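PDB 3B55: succinoglycan biosynthesis protein from Bacillus cereus ATCC 14579, which is of unproven function but binds calcium and is related to erythromycin esterases, with a possible link to succinoglycan biosynthesis. Local coordinates for residues A[200-205]-A[231-236]; A[178-183]-A[256-261]. The protein carries 1 engineered substitution. All blocks are in the same frame, centred on the assembly; numbering follows the deposited sequence.

Interaction 1: A[200-205]-A[231-236]; sequences EEKIKG and AKTISA. Engineered in segment 231-236: T233 (natural residue Gln).
T233, an engineered residue where the natural protein has Gln, meets the side chain of K202 through its methyl group. CG2 of T233 lies 3.3 Å from CE and 3.5 Å from NZ of K202, the first a close approach for two carbons. CG2 stands trans to the threonine's own backbone N, which places OG1 beside that N, where it is hydrogen-bonded to the carbonyl of L229 one turn earlier. The lysine chain runs extended toward helix 221-240 and bends only at its last torsion (chi4 -66°); the ammonium group has a long, weak ion pair with D230. One residue further, I234 is buried and reaches across with CD1, which touches CG2 of I203 at 3.5 Å, the two side chains meeting at about a right angle. V199 and L206 of helix 197-206 also touch I234, while I203 packs on Y181 and I185 of helix 178-192. The axes of segments 200-205 and 231-236 run roughly antiparallel (144°) and approach to 10.1 Å, a spacing bridged by side chains alone. Carbon meets carbon both in the buried isoleucine pair and at the partly exposed lysine-threonine crossing, so the contact rests on van der Waals packing.

Interaction 2: A[178-183]-A[256-261]; sequences ENVYNN and KQNARI
V180 of helix 178-192 packs its CG1 against the backbone and side chain of N258 on helix 250-268, and this is the close, buried part of the contact. CG1 of V180 lies 3.5 Å from the carbonyl O of N258 and 4.1 Å from its CB. The valine's first torsion (chi1 166°) directs this methyl into the facing helix, where the CA atoms of V180 and N258 stand 6.1 Å apart. D117 and L120 of helix 116-128 also touch V180, so a third helix borders the same methyl-bearing side chain.

One turn along the first helix the contact slackens into a polar fringe. N183, partly exposed, offers ND2 to OD1 of N258 at 3.4 Å; the N-H points fairly straight at its acceptor (161°), but the length makes the bond weak. The two amide planes are turned 78° apart, nearly perpendicular, so the groups do not stack. N258 itself is buried, and both ends of its amide are used: ND2 is hydrogen-bonded to the carbonyl of W254 one turn back on its own helix, while OD1 also receives a weak bond from NE1 of W116. The bond to W254 probably helps to set the amide's orientation, with OD1 toward N183 as the acceptor of two weak hydrogen bonds. Such an arrangement, an aliphatic side chain set against a buried asparagine whose amide is shared between its own helix and its neighbours, is plain helix-helix packing in the helical part of this erythromycin esterase-like fold.

Interaction 1 joins helix 197-206 to helix 221-240, and interaction 2 joins helix 178-192 to helix 250-268; 178-192 and 197-206 are consecutive in the chain, as are 221-240 and 250-268. Their centres are 10 Å apart, and the two contacts touch each other directly. On one side CB of I203 packs 3.9 Å from CD1 of Y181; on the other, OG of S235 approaches CB of A259 at 3.4 Å, while the same hydroxyl is hydrogen-bonded to E263. Interaction 2 is the more deeply placed, its centre about 20 Å from the centre of the chain against about 28 Å for interaction 1. Both lie away from the calcium site at H85 and E113 and join helices by packing.

Interaction 1: A[200-205]-A[231-236]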
loop_
_atom_site.group_PDB
_atom_site.type_symbol
_atom_site.label_atom_id
_atom_site.label_comp_id
_atom_site.label_asym_id
_atom_site.label_seq_id
_atom_site.Cartn_x
_atom_site.Cartn_y
_atom_site.Cartn_z
ATOM N N GLU A 200 -17.605 -14.466 -22.547
ATOM C CA GLU A 200 -16.888 -13.861 -23.660
ATOM C C GLU A 200 -17.139 -12.401 -24.023
ATOM O O GLU A 200 -16.181 -11.641 -24.148
ATOM C CB GLU A 200 -17.055 -14.768 -24.887
ATOM C CG GLU A 200 -17.463 -14.091 -26.198
ATOM C CD GLU A 200 -16.411 -13.145 -26.730
ATOM O OE1 GLU A 200 -15.208 -13.403 -26.516
ATOM O OE2 GLU A 200 -16.787 -12.149 -27.378
ATOM N N GLU A 201 -18.381 -11.979 -24.235
ATOM C CA GLU A 201 -18.549 -10.567 -24.567
ATOM C C GLU A 201 -19.118 -9.689 -23.471
ATOM O O GLU A 201 -19.457 -8.536 -23.713
ATOM C CB GLU A 201 -19.337 -10.368 -25.855
ATOM C CG GLU A 201 -20.802 -10.618 -25.788
ATOM C CD GLU A 201 -21.374 -10.820 -27.175
ATOM O OE1 GLU A 201 -20.572 -11.046 -28.110
ATOM O OE2 GLU A 201 -22.613 -10.764 -27.341
ATOM N N LYS A 202 -19.240 -10.242 -22.273
ATOM C CA LYS A 202 -19.672 -9.453 -21.142
ATOM C C LYS A 202 -18.349 -8.756 -20.838
ATOM O O LYS A 202 -18.290 -7.548 -20.589
ATOM C CB LYS A 202 -20.067 -10.359 -19.983
ATOM C CG LYS A 202 -21.574 -10.504 -19.786
ATOM C CD LYS A 202 -21.890 -11.629 -18.800
ATOM C CE LYS A 202 -23.355 -12.051 -18.880
ATOM N NZ LYS A 202 -24.290 -10.976 -18.443
ATOM N N ILE A 203 -17.279 -9.542 -20.930
ATOM C CA ILE A 203 -15.923 -9.059 -20.691
ATOM C C ILE A 203 -15.478 -8.194 -21.872
ATOM O O ILE A 203 -14.699 -7.250 -21.709
ATOM C CB ILE A 203 -14.912 -10.243 -20.519
ATOM C CG1 ILE A 203 -14.413 -10.732 -21.874
ATOM C CG2 ILE A 203 -15.570 -11.387 -19.779
ATOM C CD1 ILE A 203 -13.061 -10.176 -22.262
ATOM N N LYS A 204 -15.976 -8.520 -23.061
ATOM C CA LYS A 204 -15.614 -7.776 -24.258
ATOM C C LYS A 204 -16.159 -6.354 -24.177
ATOM O O LYS A 204 -15.559 -5.415 -24.701
ATOM C CB LYS A 204 -16.149 -8.501 -25.496
ATOM C CG LYS A 204 -15.453 -8.154 -26.801
ATOM C CD LYS A 204 -15.796 -9.199 -27.854
ATOM C CE LYS A 204 -15.392 -8.746 -29.232
ATOM N NZ LYS A 204 -16.138 -7.509 -29.568
ATOM N N GLY A 205 -17.301 -6.201 -23.519
ATOM C CA GLY A 205 -17.903 -4.891 -23.372
ATOM C C GLY A 205 -17.302 -4.159 -22.184
ATOM O O GLY A 205 -17.244 -2.935 -22.161
ATOM N N ALA A 231 -20.324 -7.617 -14.258
ATOM C CA ALA A 231 -19.239 -8.104 -13.408
ATOM C C ALA A 231 -19.769 -9.105 -12.382
ATOM O O ALA A 231 -19.173 -10.169 -12.173
ATOM C CB ALA A 231 -18.555 -6.929 -12.694
ATOM N N LYS A 232 -20.887 -8.762 -11.741
ATOM C CA LYS A 232 -21.491 -9.649 -10.750
ATOM C C LYS A 232 -21.788 -10.986 -11.402
ATOM O O LYS A 232 -21.551 -12.043 -10.818
ATOM C CB LYS A 232 -22.796 -9.060 -10.211
ATOM C CG LYS A 232 -22.609 -8.007 -9.136
ATOM C CD LYS A 232 -23.946 -7.510 -8.604
ATOM C CE LYS A 232 -23.755 -6.513 -7.458
ATOM N NZ LYS A 232 -25.049 -5.946 -6.975
ATOM N N THR A 233 -22.310 -10.923 -12.619
ATOM C CA THR A 233 -22.648 -12.115 -13.376
ATOM C C THR A 233 -21.422 -12.967 -13.703
ATOM O O THR A 233 -21.485 -14.190 -13.631
ATOM C CB THR A 233 -23.382 -11.735 -14.682
ATOM O OG1 THR A 233 -24.737 -11.375 -14.378
ATOM C CG2 THR A 233 -23.367 -12.891 -15.665
ATOM N N ILE A 234 -20.314 -12.332 -14.070
ATOM C CA ILE A 234 -19.102 -13.079 -14.386
ATOM C C ILE A 234 -18.641 -13.857 -13.161
ATOM O O ILE A 234 -18.339 -15.047 -13.251
ATOM C CB ILE A 234 -17.969 -12.152 -14.859
ATOM C CG1 ILE A 234 -18.326 -11.567 -16.228
ATOM C CG2 ILE A 234 -16.657 -12.917 -14.913
ATOM C CD1 ILE A 234 -17.253 -10.682 -16.824
ATOM N N SER A 235 -18.593 -13.183 -12.017
ATOM C CA SER A 235 -18.192 -13.820 -10.766
ATOM C C SER A 235 -19.179 -14.913 -10.393
ATOM O O SER A 235 -18.789 -15.992 -9.944
ATOM C CB SER A 235 -18.129 -12.790 -9.636
ATOM O OG SER A 235 -17.024 -11.932 -9.818
ATOM N N ALA A 236 -20.464 -14.626 -10.566
ATOM C CA ALA A 236 -21.494 -15.606 -10.256
ATOM C C ALA A 236 -21.307 -16.837 -11.144
ATOM O O ALA A 236 -21.487 -17.965 -10.693
ATOM C CB ALA A 236 -22.883 -15.005 -10.474
#

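Interaction 2: A[178-183]-A[256-261]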
loop_
_atom_site.group_PDB
_atom_site.type_symbol
_atom_site.label_atom_id
_atom_site.label_comp_id
_atom_site.label_asym_id
_atom_site.label_seq_id
_atom_site.Cartn_x
_atom_site.Cartn_y
_atom_site.Cartn_z
ATOM N N GLU A 178 -6.681 -5.164 -19.707
ATOM C CA GLU A 178 -6.997 -6.400 -20.399
ATOM C C GLU A 178 -6.331 -7.676 -19.862
ATOM O O GLU A 178 -6.902 -8.763 -19.987
ATOM C CB GLU A 178 -6.690 -6.213 -21.889
ATOM C CG GLU A 178 -7.412 -7.166 -22.816
ATOM C CD GLU A 178 -7.379 -6.691 -24.261
ATOM O OE1 GLU A 178 -7.857 -7.434 -25.150
ATOM O OE2 GLU A 178 -6.879 -5.569 -24.505
ATOM N N ASN A 179 -5.150 -7.571 -19.260
ATOM C CA ASN A 179 -4.497 -8.775 -18.746
ATOM C C ASN A 179 -5.341 -9.491 -17.698
ATOM O O ASN A 179 -5.306 -10.715 -17.598
ATOM C CB ASN A 179 -3.101 -8.461 -18.182
ATOM C CG ASN A 179 -3.093 -7.269 -17.234
ATOM O OD1 ASN A 179 -4.117 -6.610 -17.020
ATOM N ND2 ASN A 179 -1.930 -6.992 -16.653
ATOM N N VAL A 180 -6.107 -8.735 -16.922
ATOM C CA VAL A 180 -6.960 -9.339 -15.906
ATOM C C VAL A 180 -8.049 -10.159 -16.594
ATOM O O VAL A 180 -8.346 -11.279 -16.187
ATOM C CB VAL A 180 -7.621 -8.261 -15.018
ATOM C CG1 VAL A 180 -8.758 -8.871 -14.202
ATOM C CG2 VAL A 180 -6.579 -7.650 -14.096
ATOM N N TYR A 181 -8.641 -9.584 -17.637
ATOM C CA TYR A 181 -9.693 -10.243 -18.400
ATOM C C TYR A 181 -9.167 -11.491 -19.107
ATOM O O TYR A 181 -9.858 -12.512 -19.151
ATOM C CB TYR A 181 -10.285 -9.275 -19.427
ATOM C CG TYR A 181 -11.071 -8.150 -18.797
ATOM C CD1 TYR A 181 -12.349 -8.371 -18.278
ATOM C CD2 TYR A 181 -10.534 -6.866 -18.700
ATOM C CE1 TYR A 181 -13.074 -7.341 -17.678
ATOM C CE2 TYR A 181 -11.248 -5.831 -18.103
ATOM C CZ TYR A 181 -12.517 -6.076 -17.595
ATOM O OH TYR A 181 -13.231 -5.056 -17.009
ATOM N N ASN A 182 -7.954 -11.412 -19.655
ATOM C CA ASN A 182 -7.369 -12.558 -20.341
ATOM C C ASN A 182 -7.071 -13.710 -19.391
ATOM O O ASN A 182 -7.025 -14.861 -19.819
ATOM C CB ASN A 182 -6.090 -12.169 -21.089
ATOM C CG ASN A 182 -6.362 -11.259 -22.272
ATOM O OD1 ASN A 182 -7.370 -11.401 -22.961
ATOM N ND2 ASN A 182 -5.449 -10.330 -22.523
ATOM N N ASN A 183 -6.853 -13.417 -18.111
ATOM C CA ASN A 183 -6.600 -14.490 -17.147
ATOM C C ASN A 183 -7.867 -15.315 -16.973
ATOM O O ASN A 183 -7.823 -16.544 -16.905
ATOM C CB ASN A 183 -6.177 -13.932 -15.782
ATOM C CG ASN A 183 -4.733 -13.474 -15.760
ATOM O OD1 ASN A 183 -3.896 -13.986 -16.507
ATOM N ND2 ASN A 183 -4.425 -12.520 -14.884
ATOM N N LYS A 256 -10.983 -16.289 -9.430
ATOM C CA LYS A 256 -12.092 -15.709 -8.689
ATOM C C LYS A 256 -11.770 -14.287 -8.212
ATOM O O LYS A 256 -12.614 -13.391 -8.279
ATOM C CB LYS A 256 -12.417 -16.608 -7.495
ATOM C CG LYS A 256 -13.661 -16.229 -6.744
ATOM C CD LYS A 256 -14.067 -17.333 -5.788
ATOM C CE LYS A 256 -15.312 -16.933 -5.028
ATOM N NZ LYS A 256 -16.344 -16.454 -5.987
ATOM N N GLN A 257 -10.539 -14.083 -7.748
ATOM C CA GLN A 257 -10.113 -12.779 -7.260
ATOM C C GLN A 257 -10.000 -11.784 -8.408
ATOM O O GLN A 257 -10.367 -10.613 -8.259
ATOM C CB GLN A 257 -8.774 -12.892 -6.534
ATOM C CG GLN A 257 -8.296 -11.572 -5.960
ATOM C CD GLN A 257 -9.278 -10.958 -4.973
ATOM O OE1 GLN A 257 -9.089 -9.829 -4.524
ATOM N NE2 GLN A 257 -10.329 -11.698 -4.633
ATOM N N ASN A 258 -9.491 -12.251 -9.546
ATOM C CA ASN A 258 -9.364 -11.407 -10.730
ATOM C C ASN A 258 -10.750 -10.886 -11.105
ATOM O O ASN A 258 -10.897 -9.732 -11.506
ATOM C CB ASN A 258 -8.784 -12.211 -11.896
ATOM C CG ASN A 258 -7.280 -12.407 -11.782
ATOM O OD1 ASN A 258 -6.500 -11.606 -12.298
ATOM N ND2 ASN A 258 -6.868 -13.464 -11.093
ATOM N N ALA A 259 -11.766 -11.738 -10.975
ATOM C CA ALA A 259 -13.138 -11.335 -11.295
ATOM C C ALA A 259 -13.608 -10.355 -10.223
ATOM O O ALA A 259 -14.328 -9.394 -10.503
ATOM C CB ALA A 259 -14.058 -12.553 -11.327
ATOM N N ARG A 260 -13.190 -10.610 -8.990
ATOM C CA ARG A 260 -13.547 -9.754 -7.869
ATOM C C ARG A 260 -13.048 -8.326 -8.111
ATOM O O ARG A 260 -13.672 -7.358 -7.689
ATOM C CB ARG A 260 -12.924 -10.293 -6.586
ATOM C CG ARG A 260 -13.457 -9.627 -5.349
ATOM C CD ARG A 260 -14.849 -10.140 -5.030
ATOM N NE ARG A 260 -15.502 -9.328 -4.008
ATOM C CZ ARG A 260 -16.126 -8.181 -4.253
ATOM N NH1 ARG A 260 -16.187 -7.709 -5.489
ATOM N NH2 ARG A 260 -16.683 -7.503 -3.261
ATOM N N ILE A 261 -11.911 -8.199 -8.785
ATOM C CA ILE A 261 -11.346 -6.885 -9.071
ATOM C C ILE A 261 -12.274 -6.073 -9.979
ATOM O O ILE A 261 -12.425 -4.867 -9.795
ATOM C CB ILE A 261 -9.958 -7.011 -9.734
ATOM C CG1 ILE A 261 -8.967 -7.639 -8.747
ATOM C CG2 ILE A 261 -9.472 -5.646 -10.194
ATOM C CD1 ILE A 261 -8.675 -6.788 -7.518
#